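Side-chain contacts in protoporphyrinogen oxidase (PDB 3LOV), which probably uses FAD and oxygen to oxidise coproporphyrinogen III to coproporphyrin III in the coproporphyrin-dependent route to heme b: residues G38-G43 against G234-I239; A46-D51 against Q400-R405. All coordinates share one frame; numbering follows the deposited sequence.

Overall arrangement
The two contacts lie side by side, their centres about 13 Å apart. Their segments interleave along the chain: 38-43, 46-51, 234-239, then 400-405. The first two belong to one run of chain that leaves strand 31-35 of the parallel FAD-binding sheet and continues into the short hairpin 47-48/55-56. Interaction 1 packs the start of that run on helix 235-245, next to the cofactor; interaction 2 lays the hairpin against strand 400-411, an outermost strand of the seven-stranded mixed sheet. E236 joins the two, since its OE1 accepts a hydrogen bond from T47 N. One connection thus ties the nucleotide-binding part to the mixed sheet.

Interaction 1 of 2, residues G38-G43 against G234-I239; sequences GERLGG and GLESLI. With FAD (flavin-adenine dinucleotide), chain B.
R40 and E236 reach for each other from opposite directions and meet with their flat ends almost perpendicular, guanidinium and carboxylate planes 89° apart. The salt bridge runs from R40 NH2 to E236 OE2 at 3.1 Å, nearly straight at 169°; the acceptor lies in the guanidinium plane, whereas the donor comes from above the carboxylate. The E236 chain is extended, CG anti to the backbone N (chi1 -162°), which carries the acid out from helix 235-245. Water 1 bridges R40 NE and E236 OE2, and water 2 links the same oxygen to L41 O. Long arginine suits this place because NH2 also bonds V45 O while NH1 makes a weak bond to G43 O; E236 OE1 meanwhile takes T47 N.

Beside the salt bridge, I239 points its CG2 branch at the loop, 3.7 Å from G42 CA and 4.0 Å from L41 CB. At G42 the backbone angles call for glycine, and a CB would strike R40 NH2. G43 CA lies 3.3 Å from FAD O1A, where a side chain would clash, so glycine suits it too. Engaged by a carboxylate, the V45 carbonyl and, weakly, that of G43, R40 probably has its charge well compensated and its guanidinium fixed in rotation.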
ATOM      1  N   GLY A  38      20.908  -1.968   3.587  1.00 18.48           N
ATOM      2  CA  GLY A  38      20.915  -3.414   3.865  1.00 19.31           C
ATOM      3  C   GLY A  38      21.627  -4.227   2.806  1.00 18.89           C
ATOM      4  O   GLY A  38      22.327  -3.709   1.928  1.00 20.28           O
ATOM      5  N   GLU A  39      21.427  -5.528   2.862  1.00 19.63           N
ATOM      6  CA  GLU A  39      22.121  -6.454   1.956  1.00 18.15           C
ATOM      7  C   GLU A  39      21.520  -6.600   0.538  1.00 20.30           C
ATOM      8  O   GLU A  39      22.051  -7.377  -0.245  1.00 18.71           O
ATOM      9  CB  GLU A  39      22.111  -7.839   2.579  1.00 20.85           C
ATOM     10  CG  GLU A  39      20.777  -8.535   2.488  1.00 27.40           C
ATOM     11  CD  GLU A  39      19.842  -8.163   3.588  1.00 38.62           C
ATOM     12  OE1 GLU A  39      19.974  -7.052   4.175  1.00 42.01           O
ATOM     13  OE2 GLU A  39      18.960  -8.998   3.857  1.00 47.38           O
ATOM     14  N   ARG A  40      20.392  -5.927   0.247  1.00 18.99           N
ATOM     15  CA  ARG A  40      19.620  -6.162  -0.992  1.00 19.24           C
ATOM     16  C   ARG A  40      18.872  -4.916  -1.389  1.00 18.37           C
ATOM     17  O   ARG A  40      18.620  -4.069  -0.572  1.00 19.62           O
ATOM     18  CB  ARG A  40      18.600  -7.297  -0.812  1.00 21.23           C
ATOM     19  CG  ARG A  40      17.450  -6.959   0.196  1.00 19.04           C
ATOM     20  CD  ARG A  40      16.520  -8.140   0.427  1.00 26.53           C
ATOM     21  NE  ARG A  40      15.667  -8.406  -0.729  1.00 23.46           N
ATOM     22  CZ  ARG A  40      14.542  -7.759  -1.033  1.00 21.95           C
ATOM     23  NH1 ARG A  40      14.071  -6.775  -0.283  1.00 17.35           N
ATOM     24  NH2 ARG A  40      13.889  -8.097  -2.133  1.00 18.59           N
ATOM     25  N   LEU A  41      18.556  -4.808  -2.679  1.00 16.96           N
ATOM     26  CA  LEU A  41      17.662  -3.781  -3.199  1.00 16.68           C
ATOM     27  C   LEU A  41      16.232  -4.305  -3.078  1.00 15.46           C
ATOM     28  O   LEU A  41      16.035  -5.489  -2.861  1.00 16.66           O
ATOM     29  CB  LEU A  41      17.977  -3.505  -4.673  1.00 17.40           C
ATOM     30  CG  LEU A  41      19.347  -2.945  -5.015  1.00 21.41           C
ATOM     31  CD1 LEU A  41      19.535  -2.887  -6.546  1.00 18.15           C
ATOM     32  CD2 LEU A  41      19.502  -1.591  -4.334  1.00 17.00           C
ATOM     33  N   GLY A  42      15.238  -3.428  -3.154  1.00 16.73           N
ATOM     34  CA  GLY A  42      13.841  -3.874  -3.163  1.00 19.46           C
ATOM     35  C   GLY A  42      12.953  -3.356  -2.064  1.00 17.81           C
ATOM     36  O   GLY A  42      11.727  -3.184  -2.258  1.00 14.95           O
ATOM     37  N   GLY A  43      13.558  -3.078  -0.913  1.00 17.23           N
ATOM     38  CA  GLY A  43      12.807  -2.541   0.199  1.00 16.80           C
ATOM     39  C   GLY A  43      11.769  -3.562   0.590  1.00 18.53           C
ATOM     40  O   GLY A  43      12.067  -4.749   0.762  1.00 15.77           O
ATOM     41  N   GLY A 234       7.241 -12.529 -10.757  1.00 19.84           N
ATOM     42  CA  GLY A 234       7.237 -12.020  -9.373  1.00 17.59           C
ATOM     43  C   GLY A 234       7.642 -10.565  -9.339  1.00 19.56           C
ATOM     44  O   GLY A 234       8.355 -10.099 -10.238  1.00 18.39           O
ATOM     45  N   LEU A 235       7.185  -9.833  -8.317  1.00 20.30           N
ATOM     46  CA  LEU A 235       7.423  -8.390  -8.285  1.00 19.13           C
ATOM     47  C   LEU A 235       8.889  -8.130  -8.034  1.00 17.13           C
ATOM     48  O   LEU A 235       9.423  -7.106  -8.461  1.00 18.83           O
ATOM     49  CB  LEU A 235       6.528  -7.673  -7.278  1.00 21.54           C
ATOM     50  CG  LEU A 235       5.078  -7.370  -7.670  1.00 21.86           C
ATOM     51  CD1 LEU A 235       4.454  -6.558  -6.563  1.00 20.50           C
ATOM     52  CD2 LEU A 235       4.972  -6.633  -8.971  1.00 26.36           C
ATOM     53  N   GLU A 236       9.593  -9.067  -7.417  1.00 19.07           N
ATOM     54  CA  GLU A 236      11.025  -8.854  -7.229  1.00 19.89           C
ATOM     55  C   GLU A 236      11.785  -8.796  -8.577  1.00 21.51           C
ATOM     56  O   GLU A 236      12.826  -8.113  -8.692  1.00 19.26           O
ATOM     57  CB  GLU A 236      11.617  -9.901  -6.281  1.00 20.94           C
ATOM     58  CG  GLU A 236      12.984  -9.481  -5.700  1.00 23.10           C
ATOM     59  CD  GLU A 236      13.511 -10.372  -4.550  1.00 24.19           C
ATOM     60  OE1 GLU A 236      12.749 -11.178  -3.954  1.00 18.06           O
ATOM     61  OE2 GLU A 236      14.690 -10.209  -4.209  1.00 26.65           O
ATOM     62  N   SER A 237      11.239  -9.441  -9.615  1.00 22.45           N
ATOM     63  CA  SER A 237      11.872  -9.383 -10.951  1.00 23.02           C
ATOM     64  C   SER A 237      11.864  -7.956 -11.500  1.00 22.69           C
ATOM     65  O   SER A 237      12.786  -7.561 -12.179  1.00 22.13           O
ATOM     66  CB  SER A 237      11.264 -10.374 -11.932  1.00 20.88           C
ATOM     67  OG  SER A 237       9.970 -10.017 -12.289  1.00 21.03           O
ATOM     68  N   LEU A 238      10.881  -7.155 -11.107  1.00 23.08           N
ATOM     69  CA  LEU A 238      10.897  -5.737 -11.449  1.00 21.52           C
ATOM     70  C   LEU A 238      12.103  -5.043 -10.821  1.00 21.34           C
ATOM     71  O   LEU A 238      12.760  -4.253 -11.482  1.00 21.40           O
ATOM     72  CB  LEU A 238       9.598  -5.046 -11.045  1.00 21.98           C
ATOM     73  CG  LEU A 238       9.563  -3.516 -10.947  1.00 26.74           C
ATOM     74  CD1 LEU A 238       9.828  -2.866 -12.296  1.00 15.61           C
ATOM     75  CD2 LEU A 238       8.223  -3.076 -10.331  1.00 20.18           C
ATOM     76  N   ILE A 239      12.382  -5.328  -9.545  1.00 22.10           N
ATOM     77  CA  ILE A 239      13.535  -4.728  -8.839  1.00 21.51           C
ATOM     78  C   ILE A 239      14.863  -5.088  -9.569  1.00 17.56           C
ATOM     79  O   ILE A 239      15.672  -4.211  -9.887  1.00 17.98           O
ATOM     80  CB  ILE A 239      13.561  -5.176  -7.352  1.00 19.32           C
ATOM     81  CG1 ILE A 239      12.258  -4.761  -6.630  1.00 16.34           C
ATOM     82  CG2 ILE A 239      14.747  -4.673  -6.660  1.00 13.13           C
ATOM     83  CD1 ILE A 239      11.862  -3.275  -6.738  1.00 14.19           C
TER
HETATM   84  PA  FAD B 500      10.830   0.867   1.116  1.00 17.82           P
HETATM   85  O1A FAD B 500      10.383  -0.287   0.284  1.00 18.79           O
HETATM   86  O2A FAD B 500      10.564   0.841   2.574  1.00 15.01           O
HETATM   87  O5B FAD B 500      12.392   1.069   0.888  1.00 20.72           O
HETATM   88  C5B FAD B 500      13.189   1.858   1.734  1.00 16.19           C
HETATM   89  C4B FAD B 500      14.653   1.485   1.473  1.00 16.20           C
HETATM   90  O4B FAD B 500      15.532   2.390   2.145  1.00 15.61           O
HETATM   91  C3B FAD B 500      14.943   0.075   1.945  1.00 16.44           C
HETATM   92  O3B FAD B 500      15.661  -0.667   0.976  1.00 14.25           O
HETATM   93  C2B FAD B 500      15.746   0.347   3.203  1.00 17.01           C
HETATM   94  O2B FAD B 500      16.674  -0.641   3.482  1.00 15.72           O
HETATM   95  C1B FAD B 500      16.464   1.637   2.868  1.00 17.25           C
HETATM   96  N9A FAD B 500      16.932   2.423   4.020  1.00 17.90           N
HETATM   97  C8A FAD B 500      16.399   2.619   5.275  1.00 21.99           C
HETATM   98  N7A FAD B 500      17.204   3.439   5.997  1.00 16.36           N
HETATM   99  C5A FAD B 500      18.266   3.773   5.203  1.00 19.04           C
HETATM  100  C6A FAD B 500      19.388   4.585   5.377  1.00 21.65           C
HETATM  101  N6A FAD B 500      19.581   5.263   6.505  1.00 16.43           N
HETATM  102  N1A FAD B 500      20.307   4.717   4.348  1.00 16.90           N
HETATM  103  C2A FAD B 500      20.100   4.090   3.143  1.00 18.13           C
HETATM  104  N3A FAD B 500      18.974   3.307   2.962  1.00 17.02           N
HETATM  105  C4A FAD B 500      18.098   3.140   3.974  1.00 20.86           C
HETATM  106  N1  FAD B 500       1.560  -1.258  -2.532  1.00 22.22           N
HETATM  107  C2  FAD B 500       0.889  -1.667  -3.651  1.00 22.51           C
HETATM  108  O2  FAD B 500       0.851  -0.950  -4.660  1.00 15.26           O
HETATM  109  N3  FAD B 500       0.232  -2.871  -3.646  1.00 19.80           N
HETATM  110  C4  FAD B 500       0.204  -3.669  -2.560  1.00 23.54           C
HETATM  111  O4  FAD B 500      -0.371  -4.739  -2.636  1.00 24.44           O
HETATM  112  C4X FAD B 500       0.841  -3.269  -1.405  1.00 22.14           C
HETATM  113  N5  FAD B 500       0.857  -4.107  -0.301  1.00 18.13           N
HETATM  114  C5X FAD B 500       1.531  -3.684   0.847  1.00 26.05           C
HETATM  115  C6  FAD B 500       1.529  -4.493   1.989  1.00 25.58           C
HETATM  116  C7  FAD B 500       2.200  -4.078   3.151  1.00 27.01           C
HETATM  117  C7M FAD B 500       2.202  -4.956   4.368  1.00 27.99           C
HETATM  118  C8  FAD B 500       2.912  -2.865   3.166  1.00 23.91           C
HETATM  119  C8M FAD B 500       3.641  -2.371   4.404  1.00 23.18           C
HETATM  120  C9  FAD B 500       2.934  -2.059   2.033  1.00 18.94           C
HETATM  121  C9A FAD B 500       2.242  -2.451   0.864  1.00 17.41           C
HETATM  122  N10 FAD B 500       2.261  -1.641  -0.278  1.00 16.08           N
HETATM  123  C10 FAD B 500       1.547  -2.057  -1.409  1.00 21.87           C
HETATM  124  C1' FAD B 500       2.970  -0.308  -0.341  1.00 17.38           C
HETATM  125  C2' FAD B 500       4.365  -0.521  -0.979  1.00 19.51           C
HETATM  126  O2' FAD B 500       5.100  -1.351  -0.159  1.00 20.77           O
HETATM  127  C3' FAD B 500       5.145   0.786  -1.178  1.00 16.92           C
HETATM  128  O3' FAD B 500       4.523   1.445  -2.273  1.00 30.23           O
HETATM  129  C4' FAD B 500       6.645   0.630  -1.537  1.00 19.29           C
HETATM  130  O4' FAD B 500       7.258  -0.580  -1.135  1.00 26.01           O
HETATM  131  C5' FAD B 500       7.484   1.720  -0.899  1.00 22.86           C
HETATM  132  O5' FAD B 500       8.801   1.620  -1.378  1.00 20.38           O
HETATM  133  P   FAD B 500       9.866   2.689  -0.912  1.00 14.00           P
HETATM  134  O1P FAD B 500       9.284   4.073  -0.802  1.00 15.72           O
HETATM  135  O2P FAD B 500      11.173   2.593  -1.662  1.00 17.71           O
HETATM  136  O3P FAD B 500      10.190   2.258   0.632  1.00 13.66           O
HETATM  137  O   HOH W   1      16.577 -10.538  -2.095  1.00 27.47           O
HETATM  138  O   HOH W   2      15.795  -7.464  -5.092  1.00 25.92           O

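Interaction 2 of 2, residues A46-D51 against Q400-R405; sequences ATYRED and QVIISR
Y48 OH is held by two partners: Q400 NE2 donates to it at 2.9 Å, and the hydroxyl in turn gives its proton to water 3 at 2.5 Å. The tyrosine sits on strand 47-48 of a short antiparallel beta hairpin, which meets 400-411, a border strand of the mixed sheet in this amine-oxidase-type flavoprotein, chiefly through the Y48 side chain. Q400 suits its post because an amide can do both jobs: NE2 serves the hydroxyl along a bond of 170° lying in the amide plane, while OE1 accepts from water 3. That water also donates to D51 OD2, at 2.7 Å, so the loop between the hairpin strands joins the same network.

The Y48 ring is turned steeply against the Q400 amide. With CG anti to the backbone N (chi1 -176°), the tyrosine reaches across to the sheet and turns one face to I402. Methyl CD1 of I402 makes a CH-pi contact there, 3.7 Å from the ring centroid and 22° off its normal. Replacing Y48 by an alanine would probably open a gap over I402 and leave Q400 NE2 and water 3 without their shared hydroxyl partner. Isoleucine suits its place because its CG1 arm is long enough to bring an apolar methyl over the ring, offset toward the rim, with CD1 closest to Y48 CD2 at 3.4 Å.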
ATOM      1  N   ALA A  46       9.643  -8.158  -2.103  1.00 17.80           N
ATOM      2  CA  ALA A  46      10.461  -9.367  -2.074  1.00 21.54           C
ATOM      3  C   ALA A  46       9.578 -10.548  -2.531  1.00 23.82           C
ATOM      4  O   ALA A  46       8.393 -10.585  -2.194  1.00 23.76           O
ATOM      5  CB  ALA A  46      10.981  -9.597  -0.656  1.00 19.27           C
ATOM      6  N   THR A  47      10.116 -11.494  -3.312  1.00 25.70           N
ATOM      7  CA  THR A  47       9.302 -12.607  -3.811  1.00 22.05           C
ATOM      8  C   THR A  47       9.988 -13.930  -3.520  1.00 23.26           C
ATOM      9  O   THR A  47      11.150 -14.135  -3.887  1.00 23.05           O
ATOM     10  CB  THR A  47       9.048 -12.507  -5.321  1.00 22.68           C
ATOM     11  OG1 THR A  47       8.674 -11.174  -5.676  1.00 22.00           O
ATOM     12  CG2 THR A  47       7.961 -13.509  -5.770  1.00 24.65           C
ATOM     13  N   TYR A  48       9.274 -14.819  -2.844  1.00 22.49           N
ATOM     14  CA  TYR A  48       9.757 -16.189  -2.641  1.00 25.72           C
ATOM     15  C   TYR A  48       9.618 -16.998  -3.946  1.00 27.61           C
ATOM     16  O   TYR A  48       8.500 -17.178  -4.463  1.00 25.43           O
ATOM     17  CB  TYR A  48       8.966 -16.869  -1.531  1.00 27.81           C
ATOM     18  CG  TYR A  48       9.442 -18.278  -1.173  1.00 32.09           C
ATOM     19  CD1 TYR A  48      10.573 -18.480  -0.379  1.00 35.42           C
ATOM     20  CD2 TYR A  48       8.745 -19.391  -1.611  1.00 36.24           C
ATOM     21  CE1 TYR A  48      10.999 -19.754  -0.054  1.00 35.06           C
ATOM     22  CE2 TYR A  48       9.165 -20.675  -1.296  1.00 34.77           C
ATOM     23  CZ  TYR A  48      10.284 -20.845  -0.516  1.00 31.75           C
ATOM     24  OH  TYR A  48      10.683 -22.107  -0.200  1.00 33.76           O
ATOM     25  N   ARG A  49      10.754 -17.476  -4.465  1.00 30.22           N
ATOM     26  CA  ARG A  49      10.821 -18.136  -5.771  1.00 32.31           C
ATOM     27  C   ARG A  49      11.669 -19.406  -5.692  1.00 34.17           C
ATOM     28  O   ARG A  49      12.752 -19.449  -6.206  1.00 36.30           O
ATOM     29  CB  ARG A  49      11.411 -17.176  -6.795  1.00 30.13           C
ATOM     30  CG  ARG A  49      10.473 -16.034  -7.192  1.00 30.89           C
ATOM     31  CD  ARG A  49      11.187 -14.971  -8.052  1.00 30.66           C
ATOM     32  NE  ARG A  49      12.172 -14.227  -7.283  1.00 26.91           N
ATOM     33  CZ  ARG A  49      13.065 -13.366  -7.781  1.00 33.71           C
ATOM     34  NH1 ARG A  49      13.143 -13.114  -9.077  1.00 27.96           N
ATOM     35  NH2 ARG A  49      13.895 -12.740  -6.956  1.00 35.79           N
ATOM     36  N   GLU A  50      11.199 -20.418  -4.984  1.00 36.01           N
ATOM     37  CA  GLU A  50      11.900 -21.701  -4.925  1.00 35.21           C
ATOM     38  C   GLU A  50      10.827 -22.719  -5.151  1.00 35.06           C
ATOM     39  O   GLU A  50       9.652 -22.419  -4.953  1.00 30.71           O
ATOM     40  CB  GLU A  50      12.533 -21.962  -3.561  1.00 37.24           C
ATOM     41  CG  GLU A  50      13.400 -20.848  -3.000  1.00 37.38           C
ATOM     42  CD  GLU A  50      14.750 -20.749  -3.657  1.00 43.94           C
ATOM     43  OE1 GLU A  50      15.163 -21.705  -4.367  1.00 49.85           O
ATOM     44  OE2 GLU A  50      15.395 -19.697  -3.463  1.00 50.92           O
ATOM     45  N   ASP A  51      11.234 -23.908  -5.587  1.00 36.10           N
ATOM     46  CA  ASP A  51      10.334 -25.048  -5.827  1.00 34.99           C
ATOM     47  C   ASP A  51       9.164 -24.781  -6.734  1.00 32.89           C
ATOM     48  O   ASP A  51       8.091 -25.312  -6.507  1.00 31.70           O
ATOM     49  CB  ASP A  51       9.840 -25.587  -4.488  1.00 36.32           C
ATOM     50  CG  ASP A  51      10.987 -25.877  -3.538  1.00 38.53           C
ATOM     51  OD1 ASP A  51      12.144 -25.932  -4.005  1.00 49.24           O
ATOM     52  OD2 ASP A  51      10.741 -26.037  -2.334  1.00 50.40           O
ATOM     53  N   GLN A 400       4.688 -25.911   4.532  1.00 35.80           N
ATOM     54  CA  GLN A 400       5.750 -24.921   4.687  1.00 34.11           C
ATOM     55  C   GLN A 400       5.109 -23.593   5.066  1.00 32.22           C
ATOM     56  O   GLN A 400       3.988 -23.319   4.624  1.00 31.32           O
ATOM     57  CB  GLN A 400       6.532 -24.775   3.388  1.00 34.05           C
ATOM     58  CG  GLN A 400       7.853 -24.025   3.579  1.00 40.47           C
ATOM     59  CD  GLN A 400       8.488 -23.624   2.282  1.00 36.91           C
ATOM     60  OE1 GLN A 400       8.059 -24.034   1.206  1.00 42.81           O
ATOM     61  NE2 GLN A 400       9.530 -22.816   2.372  1.00 36.57           N
ATOM     62  N   VAL A 401       5.812 -22.800   5.882  1.00 29.22           N
ATOM     63  CA  VAL A 401       5.351 -21.485   6.280  1.00 29.43           C
ATOM     64  C   VAL A 401       6.426 -20.448   5.954  1.00 27.04           C
ATOM     65  O   VAL A 401       7.583 -20.680   6.188  1.00 28.82           O
ATOM     66  CB  VAL A 401       4.922 -21.479   7.772  1.00 27.59           C
ATOM     67  CG1 VAL A 401       4.324 -20.157   8.168  1.00 28.09           C
ATOM     68  CG2 VAL A 401       3.905 -22.571   8.002  1.00 31.70           C
ATOM     69  N   ILE A 402       6.027 -19.319   5.363  1.00 26.99           N
ATOM     70  CA  ILE A 402       6.947 -18.229   5.005  1.00 25.62           C
ATOM     71  C   ILE A 402       6.423 -16.990   5.717  1.00 26.97           C
ATOM     72  O   ILE A 402       5.286 -16.527   5.456  1.00 23.49           O
ATOM     73  CB  ILE A 402       6.998 -17.986   3.449  1.00 28.39           C
ATOM     74  CG1 ILE A 402       7.401 -19.275   2.690  1.00 26.90           C
ATOM     75  CG2 ILE A 402       7.960 -16.771   3.082  1.00 23.03           C
ATOM     76  CD1 ILE A 402       6.810 -19.410   1.183  1.00 23.36           C
ATOM     77  N   ILE A 403       7.234 -16.477   6.646  1.00 27.70           N
ATOM     78  CA  ILE A 403       6.903 -15.325   7.471  1.00 26.84           C
ATOM     79  C   ILE A 403       7.730 -14.103   7.036  1.00 25.59           C
ATOM     80  O   ILE A 403       8.931 -14.199   6.879  1.00 25.34           O
ATOM     81  CB  ILE A 403       7.188 -15.618   8.975  1.00 30.43           C
ATOM     82  CG1 ILE A 403       6.172 -16.621   9.546  1.00 35.07           C
ATOM     83  CG2 ILE A 403       7.128 -14.357   9.793  1.00 22.66           C
ATOM     84  CD1 ILE A 403       6.565 -17.132  10.954  1.00 37.06           C
ATOM     85  N   SER A 404       7.080 -12.976   6.811  1.00 22.46           N
ATOM     86  CA  SER A 404       7.771 -11.738   6.459  1.00 24.72           C
ATOM     87  C   SER A 404       7.219 -10.622   7.315  1.00 23.21           C
ATOM     88  O   SER A 404       6.062 -10.664   7.721  1.00 25.42           O
ATOM     89  CB  SER A 404       7.560 -11.412   4.993  1.00 25.41           C
ATOM     90  OG  SER A 404       7.896 -12.543   4.212  1.00 24.40           O
ATOM     91  N   ARG A 405       8.060  -9.646   7.627  1.00 23.93           N
ATOM     92  CA  ARG A 405       7.711  -8.589   8.586  1.00 26.15           C
ATOM     93  C   ARG A 405       8.063  -7.256   7.963  1.00 26.18           C
ATOM     94  O   ARG A 405       9.199  -7.050   7.556  1.00 23.60           O
ATOM     95  CB  ARG A 405       8.472  -8.745   9.921  1.00 25.57           C
ATOM     96  CG  ARG A 405       7.988  -9.906  10.809  1.00 26.44           C
ATOM     97  CD  ARG A 405       8.839 -10.047  12.076  1.00 29.04           C
ATOM     98  NE  ARG A 405       8.335 -11.086  12.972  1.00 30.63           N
ATOM     99  CZ  ARG A 405       8.618 -12.376  12.877  1.00 31.99           C
ATOM    100  NH1 ARG A 405       9.420 -12.819  11.915  1.00 32.67           N
ATOM    101  NH2 ARG A 405       8.112 -13.232  13.768  1.00 32.01           N
TER
HETATM  102  O   HOH W   3       9.354 -24.040  -1.146  1.00 39.69           O